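Ribosome-inactivating protein 3 (Zea mays, PDB 2PQJ) is a maize protein of the ribosome-inactivating protein family that here holds adenine in a cleft between a beta sheet and a long helix. Local coordinates at residues S22-V27 and E162-N167; P40-E45 and D71-V76; L104-R109 and D148-L153; T121-R126 and L153-V158. One frame throughout, in Å; residues are numbered along the deposited sequence.

In the fold
Three of the four contacts share helix 150-165: contact 3 at its start, contact 4 along its first half and contact 1 at its end. Contact 2 lies instead at the turn between strands 63-69 and 74-79 and reaches the helix through Leu-75, which packs on Val-157. Along the chain, contact 1 has the widest span and encloses the others; contact 2 closes before 3 and 4 open, and those two interleave. Centres of contacts 1 and 2 lie about 11 Å apart, those of 3 and 4 about 12 Å, and those of 1 and 3 about 22 Å. Each has a segment touching adenine, so parts distant in sequence build one pocket.

Contact 1: residues S22-V27 and E162-N167; sequences SVRKDV and EGLRFN. With ADE (adenine), chain D.
Arg-24, on helix 16-28, sends its guanidinium to the C-terminal end of helix 150-165 and meets backbone carbonyls there instead of an acidic side chain. NE donates to Leu-164 O at 3.1 Å in a nearly straight bond (N-H...O 166°). The oxygen sits almost in the guanidinium plane, although the donor is tilted 29° from the plane of the carbonyl. The arginine chain is extended from CG to NE and runs antiparallel to the Leu-164 side chain, an arrangement that carries the charged end to the last turn of the helix. There NH2 also lies 2.9 Å from Gly-163 O and 3.1 Å from Phe-166 O, the latter at the guanidinium edge, and Ser-170 OG makes a weak hydrogen bond with NH2.

Beside this polar patch Val-23 turns its CG1 branch to Leu-164 CD2, the two side chains crossing at about a right angle. Both are apolar in a buried place, and the leucine's reach brings CD2 to the short valine although its CB is not directed at helix 16-28; Leu-53 of strand 52-58 also joins.

The other side of the same helical turn faces adenine. Adenine N3, an atom of the base's edge, sits over one face of the Arg-165 guanidinium, NH2 being 3.2 Å from it, while NH1 forms a salt bridge of 3.3 Å with Glu-162 OE1. Trp-196 makes a cation-pi contact with Arg-165.

Carbonyls at a helix C-terminus carry partial negative charge, so Arg-24 probably stabilises this end, holding helix 16-28 against the turn that presents Glu-162 and Arg-165 to the pocket.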
# COMPACT_ATOMS: atom_id res chain seq x y z
N SER A 22 4.96 8.94 -9.49
CA SER A 22 5.70 8.11 -10.42
C SER A 22 5.12 6.69 -10.46
O SER A 22 4.89 6.15 -11.54
CB SER A 22 7.18 8.07 -9.98
OG SER A 22 8.00 7.35 -10.88
N VAL A 23 4.85 6.10 -9.29
CA VAL A 23 4.34 4.75 -9.27
C VAL A 23 2.96 4.59 -9.88
O VAL A 23 2.74 3.71 -10.70
CB VAL A 23 4.29 4.17 -7.87
CG1 VAL A 23 3.83 2.73 -7.94
CG2 VAL A 23 5.66 4.24 -7.22
N ARG A 24 2.03 5.45 -9.48
CA ARG A 24 0.68 5.35 -10.02
C ARG A 24 0.75 5.40 -11.53
O ARG A 24 0.13 4.58 -12.21
CB ARG A 24 -0.18 6.49 -9.49
CG ARG A 24 -0.43 6.40 -8.00
CD ARG A 24 -1.11 7.64 -7.50
NE ARG A 24 -1.77 7.47 -6.21
CZ ARG A 24 -2.11 8.48 -5.42
NH1 ARG A 24 -1.86 9.72 -5.82
NH2 ARG A 24 -2.68 8.27 -4.25
N LYS A 25 1.52 6.35 -12.06
CA LYS A 25 1.66 6.47 -13.50
C LYS A 25 2.01 5.12 -14.09
O LYS A 25 1.47 4.70 -15.11
CB LYS A 25 2.76 7.47 -13.84
CG LYS A 25 2.47 8.90 -13.42
CD LYS A 25 3.63 9.83 -13.81
CE LYS A 25 3.43 11.26 -13.32
NZ LYS A 25 4.69 12.05 -13.42
N ASP A 26 2.93 4.43 -13.43
CA ASP A 26 3.33 3.12 -13.91
C ASP A 26 2.16 2.15 -13.83
O ASP A 26 1.83 1.47 -14.81
CB ASP A 26 4.52 2.62 -13.08
CG ASP A 26 5.84 3.27 -13.52
OD1 ASP A 26 6.80 3.31 -12.72
OD2 ASP A 26 5.91 3.73 -14.68
N VAL A 27 1.53 2.12 -12.66
CA VAL A 27 0.39 1.25 -12.36
C VAL A 27 -0.77 1.43 -13.32
O VAL A 27 -1.33 0.45 -13.81
CB VAL A 27 -0.15 1.51 -10.93
CG1 VAL A 27 -1.55 0.93 -10.79
CG2 VAL A 27 0.79 0.88 -9.89
N GLU A 162 -0.99 1.87 0.89
CA GLU A 162 -2.19 2.70 1.03
C GLU A 162 -1.95 4.06 0.40
O GLU A 162 -2.88 4.73 -0.04
CB GLU A 162 -2.58 2.85 2.51
CG GLU A 162 -2.65 1.54 3.31
CD GLU A 162 -3.67 0.57 2.76
OE1 GLU A 162 -4.32 0.88 1.75
OE2 GLU A 162 -3.83 -0.50 3.33
N GLY A 163 -0.69 4.47 0.33
CA GLY A 163 -0.37 5.75 -0.29
C GLY A 163 -0.71 5.69 -1.76
O GLY A 163 -1.15 6.69 -2.35
N LEU A 164 -0.49 4.52 -2.36
CA LEU A 164 -0.78 4.29 -3.78
C LEU A 164 -2.27 4.24 -4.02
O LEU A 164 -2.78 4.78 -4.99
CB LEU A 164 -0.16 2.97 -4.25
CG LEU A 164 1.35 2.96 -4.54
CD1 LEU A 164 1.81 1.55 -4.89
CD2 LEU A 164 1.64 3.89 -5.69
N ARG A 165 -2.97 3.59 -3.10
CA ARG A 165 -4.42 3.46 -3.17
C ARG A 165 -5.22 4.73 -2.85
O ARG A 165 -6.11 5.09 -3.61
CB ARG A 165 -4.90 2.37 -2.22
CG ARG A 165 -4.18 1.06 -2.34
CD ARG A 165 -4.74 0.15 -1.30
NE ARG A 165 -4.29 -1.22 -1.43
CZ ARG A 165 -4.67 -2.19 -0.62
NH1 ARG A 165 -5.50 -1.92 0.37
NH2 ARG A 165 -4.24 -3.43 -0.81
N PHE A 166 -4.86 5.39 -1.76
CA PHE A 166 -5.60 6.56 -1.29
C PHE A 166 -4.85 7.87 -1.56
O PHE A 166 -3.64 7.97 -1.35
CB PHE A 166 -5.90 6.44 0.21
CG PHE A 166 -6.73 5.24 0.56
CD1 PHE A 166 -6.14 3.99 0.69
CD2 PHE A 166 -8.09 5.35 0.77
CE1 PHE A 166 -6.90 2.88 1.01
CE2 PHE A 166 -8.86 4.25 1.09
CZ PHE A 166 -8.26 3.01 1.21
N ASN A 167 -5.59 8.86 -2.04
CA ASN A 167 -5.11 10.24 -2.14
C ASN A 167 -5.01 10.74 -0.71
O ASN A 167 -4.05 11.40 -0.33
CB ASN A 167 -6.12 11.12 -2.85
CG ASN A 167 -6.42 10.63 -4.25
OD1 ASN A 167 -5.51 10.35 -5.03
ND2 ASN A 167 -7.71 10.54 -4.58
N9 ADE D . -3.45 -3.85 3.49
C8 ADE D . -3.22 -4.72 4.51
N7 ADE D . -2.09 -5.33 4.34
C5 ADE D . -1.51 -4.89 3.19
C6 ADE D . -0.30 -5.19 2.48
N6 ADE D . 0.62 -6.11 2.97
N1 ADE D . -0.05 -4.53 1.33
C2 ADE D . -0.91 -3.64 0.84
N3 ADE D . -2.05 -3.34 1.46
C4 ADE D . -2.39 -3.94 2.62

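Contact 2: residues P40-E45 and D71-V76; sequences PVLPPE and DNLYLV. With ADE (adenine), chain D.
Pro-43 and Asp-71 bring their CA atoms to 4.7 Å where the extended loop 40-45 passes the turn between antiparallel strands 63-69 and 74-79. That turn closes a beta hairpin with a G1 bulge: Leu-73 and Tyr-74 both face Arg-69, and Leu-73 takes left-handed helical backbone angles. The backbones meet through a CA-H...O contact from Asp-71 CA to Pro-43 O, 3.5 Å long. Prolines suit the loop, since they favour an extended chain and offer carbonyls without N-H groups of their own.

Leu-42 fills the apolar half of the contact. Its CD1 branch meets Leu-73 CG at 3.5 Å, the side chains crossing at about a right angle, and Trp-196 of helix 196-208 also touches Leu-42.

Toward the surface the contact turns polar. Glu-45 has CG anti to the backbone N (chi1 -161°) and stays extended beyond, so its methylene CG passes Asp-71 OD2 at 3.5 Å while its carboxylate travels on to Asn-72. The two carboxylates stand at about 90° to each other, their charged oxygens apart, and the Asp-71 charge is met by a salt bridge with Arg-69. Glu-45 OE1 lies 3.5 Å from Asn-72 ND2.

Past the bulge, the strand meets adenine edge and face. Leu-75 N donates to adenine N1 in a nearly straight bond, and adenine N6 gives a weak one of 3.2 Å to Leu-75 O. Over one face of the Tyr-74 ring lies adenine C6, 3.6 Å above the ring plane and offset toward its rim.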
# COMPACT_ATOMS: atom_id res chain seq x y z
N PRO A 40 -9.06 4.99 -12.08
CA PRO A 40 -8.59 3.91 -12.93
C PRO A 40 -8.83 2.62 -12.15
O PRO A 40 -8.45 2.51 -10.98
CB PRO A 40 -7.09 4.21 -13.06
CG PRO A 40 -7.05 5.70 -13.02
CD PRO A 40 -8.02 6.01 -11.90
N VAL A 41 -9.46 1.64 -12.78
CA VAL A 41 -9.74 0.38 -12.12
C VAL A 41 -8.57 -0.59 -12.29
O VAL A 41 -8.09 -0.84 -13.40
CB VAL A 41 -11.05 -0.23 -12.69
CG1 VAL A 41 -11.51 -1.40 -11.85
CG2 VAL A 41 -12.13 0.82 -12.72
N LEU A 42 -8.10 -1.14 -11.17
CA LEU A 42 -6.99 -2.06 -11.20
C LEU A 42 -7.22 -3.34 -11.99
O LEU A 42 -8.35 -3.69 -12.33
CB LEU A 42 -6.58 -2.41 -9.78
CG LEU A 42 -6.06 -1.22 -9.01
CD1 LEU A 42 -5.81 -1.63 -7.58
CD2 LEU A 42 -4.78 -0.70 -9.66
N PRO A 43 -6.13 -4.05 -12.32
CA PRO A 43 -6.18 -5.30 -13.07
C PRO A 43 -7.01 -6.26 -12.26
O PRO A 43 -6.98 -6.21 -11.04
CB PRO A 43 -4.73 -5.74 -13.11
CG PRO A 43 -4.00 -4.44 -13.15
CD PRO A 43 -4.73 -3.61 -12.13
N PRO A 44 -7.77 -7.12 -12.93
CA PRO A 44 -8.60 -8.10 -12.24
C PRO A 44 -7.75 -9.14 -11.55
O PRO A 44 -6.71 -9.54 -12.07
CB PRO A 44 -9.44 -8.67 -13.37
CG PRO A 44 -8.54 -8.56 -14.54
CD PRO A 44 -8.00 -7.18 -14.38
N GLU A 45 -8.21 -9.58 -10.39
CA GLU A 45 -7.51 -10.55 -9.55
C GLU A 45 -7.41 -11.98 -10.12
O GLU A 45 -8.31 -12.46 -10.82
CB GLU A 45 -8.20 -10.59 -8.18
CG GLU A 45 -7.40 -11.17 -7.05
CD GLU A 45 -8.16 -11.05 -5.74
OE1 GLU A 45 -7.59 -11.38 -4.67
OE2 GLU A 45 -9.34 -10.63 -5.77
N ASP A 71 -2.78 -6.20 -9.00
CA ASP A 71 -4.20 -6.49 -8.98
C ASP A 71 -4.90 -5.86 -7.78
O ASP A 71 -6.07 -5.45 -7.89
CB ASP A 71 -4.46 -8.00 -9.09
CG ASP A 71 -3.87 -8.79 -7.97
OD1 ASP A 71 -3.12 -8.23 -7.15
OD2 ASP A 71 -4.16 -10.01 -7.90
N ASN A 72 -4.21 -5.74 -6.66
CA ASN A 72 -4.87 -5.12 -5.52
C ASN A 72 -3.95 -4.33 -4.62
O ASN A 72 -4.20 -4.17 -3.42
CB ASN A 72 -5.65 -6.16 -4.71
CG ASN A 72 -5.00 -7.50 -4.71
OD1 ASN A 72 -3.85 -7.65 -4.30
ND2 ASN A 72 -5.73 -8.50 -5.17
N LEU A 73 -2.90 -3.81 -5.23
CA LEU A 73 -1.91 -2.99 -4.56
C LEU A 73 -1.57 -3.51 -3.18
O LEU A 73 -1.51 -2.76 -2.22
CB LEU A 73 -2.41 -1.54 -4.53
CG LEU A 73 -2.75 -1.06 -5.95
CD1 LEU A 73 -2.95 0.44 -6.02
CD2 LEU A 73 -1.58 -1.43 -6.85
N TYR A 74 -1.35 -4.81 -3.10
CA TYR A 74 -1.02 -5.51 -1.87
C TYR A 74 0.48 -5.85 -1.80
O TYR A 74 1.08 -6.25 -2.80
CB TYR A 74 -1.83 -6.80 -1.81
CG TYR A 74 -1.79 -7.57 -0.50
CD1 TYR A 74 -2.62 -7.21 0.56
CD2 TYR A 74 -0.98 -8.69 -0.36
CE1 TYR A 74 -2.66 -7.97 1.73
CE2 TYR A 74 -1.01 -9.46 0.81
CZ TYR A 74 -1.86 -9.09 1.85
OH TYR A 74 -1.93 -9.87 3.00
N LEU A 75 1.09 -5.67 -0.63
CA LEU A 75 2.49 -6.00 -0.44
C LEU A 75 2.58 -7.50 -0.15
O LEU A 75 2.08 -7.98 0.87
CB LEU A 75 3.08 -5.24 0.75
CG LEU A 75 4.47 -5.71 1.22
CD1 LEU A 75 5.54 -5.42 0.16
CD2 LEU A 75 4.81 -5.01 2.53
N VAL A 76 3.20 -8.25 -1.06
CA VAL A 76 3.34 -9.69 -0.90
C VAL A 76 4.68 -10.07 -0.26
O VAL A 76 4.81 -11.16 0.30
CB VAL A 76 3.17 -10.41 -2.28
CG1 VAL A 76 3.52 -11.89 -2.16
CG2 VAL A 76 1.72 -10.24 -2.76
N9 ADE D . -3.45 -3.85 3.49
C8 ADE D . -3.22 -4.72 4.51
N7 ADE D . -2.09 -5.33 4.34
C5 ADE D . -1.51 -4.89 3.19
C6 ADE D . -0.30 -5.19 2.48
N6 ADE D . 0.62 -6.11 2.97
N1 ADE D . -0.05 -4.53 1.33
C2 ADE D . -0.91 -3.64 0.84
N3 ADE D . -2.05 -3.34 1.46
C4 ADE D . -2.39 -3.94 2.62

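Contact 3: residues L104-R109 and D148-L153; sequences LGFGGR and DTKSKL. With ADE (adenine), chain D.
The loop that sets Phe-106 against Lys-150 also presents Gly-108 O, a carbonyl gripped by two groups: adenine N6 donates to it at 2.9 Å, and Tyr-74 OH, 3.2 Å away, is probably hydrogen-bonded to it as well. Glycine suits this place because its bare CA lets the base come close.

Across the contact the work is done by one ring. Phe-106 is approached on one face by the aliphatic part of Lys-150, whose CG makes a CH-pi contact 3.8 Å from the ring centroid and only 16° off the normal. Over the opposite face stands Leu-104 O. At the ring's edge, Leu-153 CD1 comes to 3.8 Å from CE1, and Thr-149 OG1 to 3.9 Å from CZ. Leu-104 adds to this cluster by meeting Leu-153 tip to tip, CD1 to CD1 at 4.2 Å.

The lysine chain runs extended beyond CG, taking NZ past the ring to a weak hydrogen bond with Asp-112 O. Lysine thus serves two environments at once. Apolar and CH-pi contacts, with no hydrogen bond between the segments, therefore join the start of helix 150-165 to the loop that carries Gly-108.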
# COMPACT_ATOMS: atom_id res chain seq x y z
N LEU A 104 7.65 -15.77 5.85
CA LEU A 104 7.93 -14.81 6.90
C LEU A 104 7.37 -15.17 8.23
O LEU A 104 7.73 -14.55 9.23
CB LEU A 104 7.40 -13.44 6.46
CG LEU A 104 8.36 -12.28 6.25
CD1 LEU A 104 7.63 -11.20 5.53
CD2 LEU A 104 8.88 -11.76 7.57
N GLY A 105 6.47 -16.14 8.24
CA GLY A 105 5.86 -16.58 9.49
C GLY A 105 4.49 -16.02 9.83
O GLY A 105 3.78 -16.57 10.67
N PHE A 106 4.13 -14.92 9.18
CA PHE A 106 2.84 -14.27 9.44
C PHE A 106 2.32 -13.61 8.16
O PHE A 106 3.10 -13.17 7.32
CB PHE A 106 3.01 -13.23 10.55
CG PHE A 106 4.24 -12.38 10.39
CD1 PHE A 106 4.33 -11.43 9.38
CD2 PHE A 106 5.33 -12.55 11.23
CE1 PHE A 106 5.48 -10.67 9.20
CE2 PHE A 106 6.49 -11.80 11.07
CZ PHE A 106 6.56 -10.86 10.05
N GLY A 107 1.00 -13.55 8.02
CA GLY A 107 0.41 -12.93 6.85
C GLY A 107 0.63 -11.43 6.87
O GLY A 107 1.12 -10.87 7.86
N GLY A 108 0.26 -10.76 5.79
CA GLY A 108 0.47 -9.33 5.72
C GLY A 108 -0.78 -8.48 5.79
O GLY A 108 -0.93 -7.55 5.00
N ARG A 109 -1.68 -8.79 6.70
CA ARG A 109 -2.90 -8.01 6.86
C ARG A 109 -2.73 -7.20 8.14
O ARG A 109 -1.82 -7.49 8.92
CB ARG A 109 -4.12 -8.93 6.95
CG ARG A 109 -4.50 -9.61 5.64
CD ARG A 109 -5.15 -10.94 5.92
NE ARG A 109 -5.46 -11.08 7.34
CZ ARG A 109 -5.65 -12.24 7.96
NH1 ARG A 109 -5.93 -12.25 9.26
NH2 ARG A 109 -5.54 -13.38 7.30
N ASP A 148 9.56 -7.58 15.68
CA ASP A 148 9.54 -6.12 15.53
C ASP A 148 9.83 -5.79 14.07
O ASP A 148 10.27 -4.69 13.74
CB ASP A 148 10.58 -5.46 16.44
CG ASP A 148 9.93 -4.72 17.61
OD1 ASP A 148 9.10 -3.81 17.35
OD2 ASP A 148 10.25 -5.03 18.78
N THR A 149 9.65 -6.78 13.20
CA THR A 149 9.75 -6.56 11.77
C THR A 149 8.33 -6.51 11.22
O THR A 149 8.11 -6.25 10.04
CB THR A 149 10.51 -7.70 11.07
OG1 THR A 149 9.62 -8.42 10.20
CG2 THR A 149 11.09 -8.66 12.10
N LYS A 150 7.38 -6.76 12.11
CA LYS A 150 5.98 -6.55 11.82
C LYS A 150 5.75 -5.05 11.85
O LYS A 150 5.31 -4.47 10.87
CB LYS A 150 5.09 -7.24 12.86
CG LYS A 150 5.07 -8.76 12.76
CD LYS A 150 3.97 -9.37 13.62
CE LYS A 150 3.89 -10.88 13.43
NZ LYS A 150 2.79 -11.51 14.20
N SER A 151 6.06 -4.42 12.98
CA SER A 151 5.86 -2.98 13.13
C SER A 151 6.60 -2.22 12.03
O SER A 151 6.27 -1.07 11.72
CB SER A 151 6.35 -2.49 14.49
OG SER A 151 7.77 -2.38 14.52
N LYS A 152 7.60 -2.87 11.45
CA LYS A 152 8.38 -2.25 10.41
C LYS A 152 7.69 -2.39 9.06
O LYS A 152 7.64 -1.43 8.28
CB LYS A 152 9.78 -2.87 10.39
CG LYS A 152 10.65 -2.32 11.51
CD LYS A 152 10.92 -0.84 11.28
CE LYS A 152 11.73 -0.20 12.40
NZ LYS A 152 10.91 0.10 13.61
N LEU A 153 7.15 -3.56 8.79
CA LEU A 153 6.44 -3.80 7.55
C LEU A 153 5.15 -2.95 7.46
O LEU A 153 4.85 -2.34 6.43
CB LEU A 153 6.11 -5.29 7.44
CG LEU A 153 7.36 -6.14 7.21
CD1 LEU A 153 7.09 -7.60 7.53
CD2 LEU A 153 7.78 -5.98 5.75
N9 ADE D . -3.45 -3.85 3.49
C8 ADE D . -3.22 -4.72 4.51
N7 ADE D . -2.09 -5.33 4.34
C5 ADE D . -1.51 -4.89 3.19
C6 ADE D . -0.30 -5.19 2.48
N6 ADE D . 0.62 -6.11 2.97
N1 ADE D . -0.05 -4.53 1.33
C2 ADE D . -0.91 -3.64 0.84
N3 ADE D . -2.05 -3.34 1.46
C4 ADE D . -2.39 -3.94 2.62

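Contact 4: residues T121-R126 and L153-V158; sequences TVTMGR and LVKLVV. With ADE (adenine), chain D.
Helix 150-165, one wall of the adenine pocket, turns a flank to the loop 121-126, where Lys-155 meets Thr-123 in the contact's one hydrogen bond. Lys-155 NZ donates to Thr-123 O at 2.6 Å, approaching from 28° out of the carbonyl plane. Its chain runs extended as far as CE and then bends (chi4 -70°), folding the ammonium back onto the carbonyl. Glu-128 of helix 126-137 forms a salt bridge with the same nitrogen, so the buried charge has both a neutral and an acidic partner. A lysine fits because its methylenes can line an apolar wall on the way: Lys-155 CG lies 3.7 Å from Val-122 CG1.

In this ribosome-inactivating protein fold the loop leads straight into helix 126-137, with Gly-125 at the N-cap in backbone angles that glycine readily adopts.

Val-154, Lys-155 and Val-158, spaced i, i+1 and i+4, make up the helical face. Val-122 inserts both methyl branches here, with CG2 coming to 3.6 Å from Val-154 CG1. Further along, Met-124 crosses Val-158 at about a right angle, its SD 3.4 Å from Val-158 CG1: chi1 (-48°) and a near-extended chi2 bring SD there, and the bend at chi3 then turns CE, which stays near the same CG1. On the neighbouring face, Val-157 touches the base: CG1 is 3.7 Å from adenine C5, and CG2 is 3.6 Å from adenine N6.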
# COMPACT_ATOMS: atom_id res chain seq x y z
N THR A 121 -2.30 4.61 14.87
CA THR A 121 -1.17 4.37 15.73
C THR A 121 0.16 4.13 15.02
O THR A 121 1.20 4.48 15.54
CB THR A 121 -1.45 3.21 16.71
OG1 THR A 121 -1.83 2.02 15.99
CG2 THR A 121 -2.56 3.61 17.68
N VAL A 122 0.13 3.51 13.84
CA VAL A 122 1.38 3.28 13.12
C VAL A 122 1.97 4.65 12.78
O VAL A 122 1.31 5.46 12.11
CB VAL A 122 1.14 2.53 11.80
CG1 VAL A 122 2.44 2.42 11.03
CG2 VAL A 122 0.57 1.17 12.08
N THR A 123 3.19 4.94 13.24
CA THR A 123 3.79 6.24 12.93
C THR A 123 4.57 6.11 11.62
O THR A 123 5.20 5.08 11.36
CB THR A 123 4.70 6.71 14.08
OG1 THR A 123 4.84 5.67 15.05
CG2 THR A 123 4.11 7.93 14.77
N MET A 124 4.52 7.16 10.79
CA MET A 124 5.21 7.10 9.51
C MET A 124 5.95 8.38 9.18
O MET A 124 5.67 9.44 9.73
CB MET A 124 4.21 6.87 8.39
CG MET A 124 3.21 5.76 8.62
SD MET A 124 1.86 6.06 7.50
CE MET A 124 0.80 7.00 8.55
N GLY A 125 6.89 8.27 8.24
CA GLY A 125 7.65 9.42 7.83
C GLY A 125 8.98 9.00 7.23
O GLY A 125 9.38 7.84 7.33
N ARG A 126 9.67 9.94 6.60
CA ARG A 126 10.95 9.65 6.01
C ARG A 126 11.84 8.89 7.01
O ARG A 126 12.42 7.86 6.68
CB ARG A 126 11.62 10.96 5.57
CG ARG A 126 12.95 10.79 4.86
CD ARG A 126 13.57 12.14 4.53
NE ARG A 126 12.76 12.88 3.57
CZ ARG A 126 12.74 12.62 2.27
NH1 ARG A 126 11.98 13.34 1.46
NH2 ARG A 126 13.51 11.65 1.79
N LEU A 153 7.15 -3.56 8.79
CA LEU A 153 6.44 -3.80 7.55
C LEU A 153 5.15 -2.95 7.46
O LEU A 153 4.85 -2.34 6.43
CB LEU A 153 6.11 -5.29 7.44
CG LEU A 153 7.36 -6.14 7.21
CD1 LEU A 153 7.09 -7.60 7.53
CD2 LEU A 153 7.78 -5.98 5.75
N VAL A 154 4.42 -2.89 8.57
CA VAL A 154 3.17 -2.14 8.64
C VAL A 154 3.29 -0.65 8.36
O VAL A 154 2.31 0.01 8.05
CB VAL A 154 2.48 -2.33 10.02
CG1 VAL A 154 2.96 -1.27 10.99
CG2 VAL A 154 0.96 -2.29 9.86
N LYS A 155 4.49 -0.10 8.49
CA LYS A 155 4.68 1.31 8.20
C LYS A 155 4.75 1.43 6.69
O LYS A 155 4.05 2.25 6.08
CB LYS A 155 5.97 1.85 8.80
CG LYS A 155 5.99 1.89 10.32
CD LYS A 155 7.38 2.23 10.84
CE LYS A 155 7.38 2.32 12.35
NZ LYS A 155 6.64 3.53 12.81
N LEU A 156 5.61 0.59 6.10
CA LEU A 156 5.81 0.57 4.65
C LEU A 156 4.49 0.20 3.98
O LEU A 156 4.15 0.69 2.89
CB LEU A 156 6.93 -0.42 4.28
CG LEU A 156 8.36 0.02 4.62
CD1 LEU A 156 9.36 -1.09 4.28
CD2 LEU A 156 8.72 1.28 3.84
N VAL A 157 3.72 -0.64 4.63
CA VAL A 157 2.43 -1.02 4.08
C VAL A 157 1.54 0.22 3.91
O VAL A 157 1.02 0.46 2.83
CB VAL A 157 1.78 -2.09 4.99
CG1 VAL A 157 0.28 -2.09 4.83
CG2 VAL A 157 2.38 -3.45 4.64
N VAL A 158 1.37 1.02 4.96
CA VAL A 158 0.54 2.22 4.87
C VAL A 158 1.26 3.26 4.02
O VAL A 158 0.70 3.81 3.08
CB VAL A 158 0.23 2.83 6.30
CG1 VAL A 158 -0.56 4.13 6.16
CG2 VAL A 158 -0.56 1.82 7.15
N9 ADE D . -3.45 -3.85 3.49
C8 ADE D . -3.22 -4.72 4.51
N7 ADE D . -2.09 -5.33 4.34
C5 ADE D . -1.51 -4.89 3.19
C6 ADE D . -0.30 -5.19 2.48
N6 ADE D . 0.62 -6.11 2.97
N1 ADE D . -0.05 -4.53 1.33
C2 ADE D . -0.91 -3.64 0.84
N3 ADE D . -2.05 -3.34 1.46
C4 ADE D . -2.39 -3.94 2.62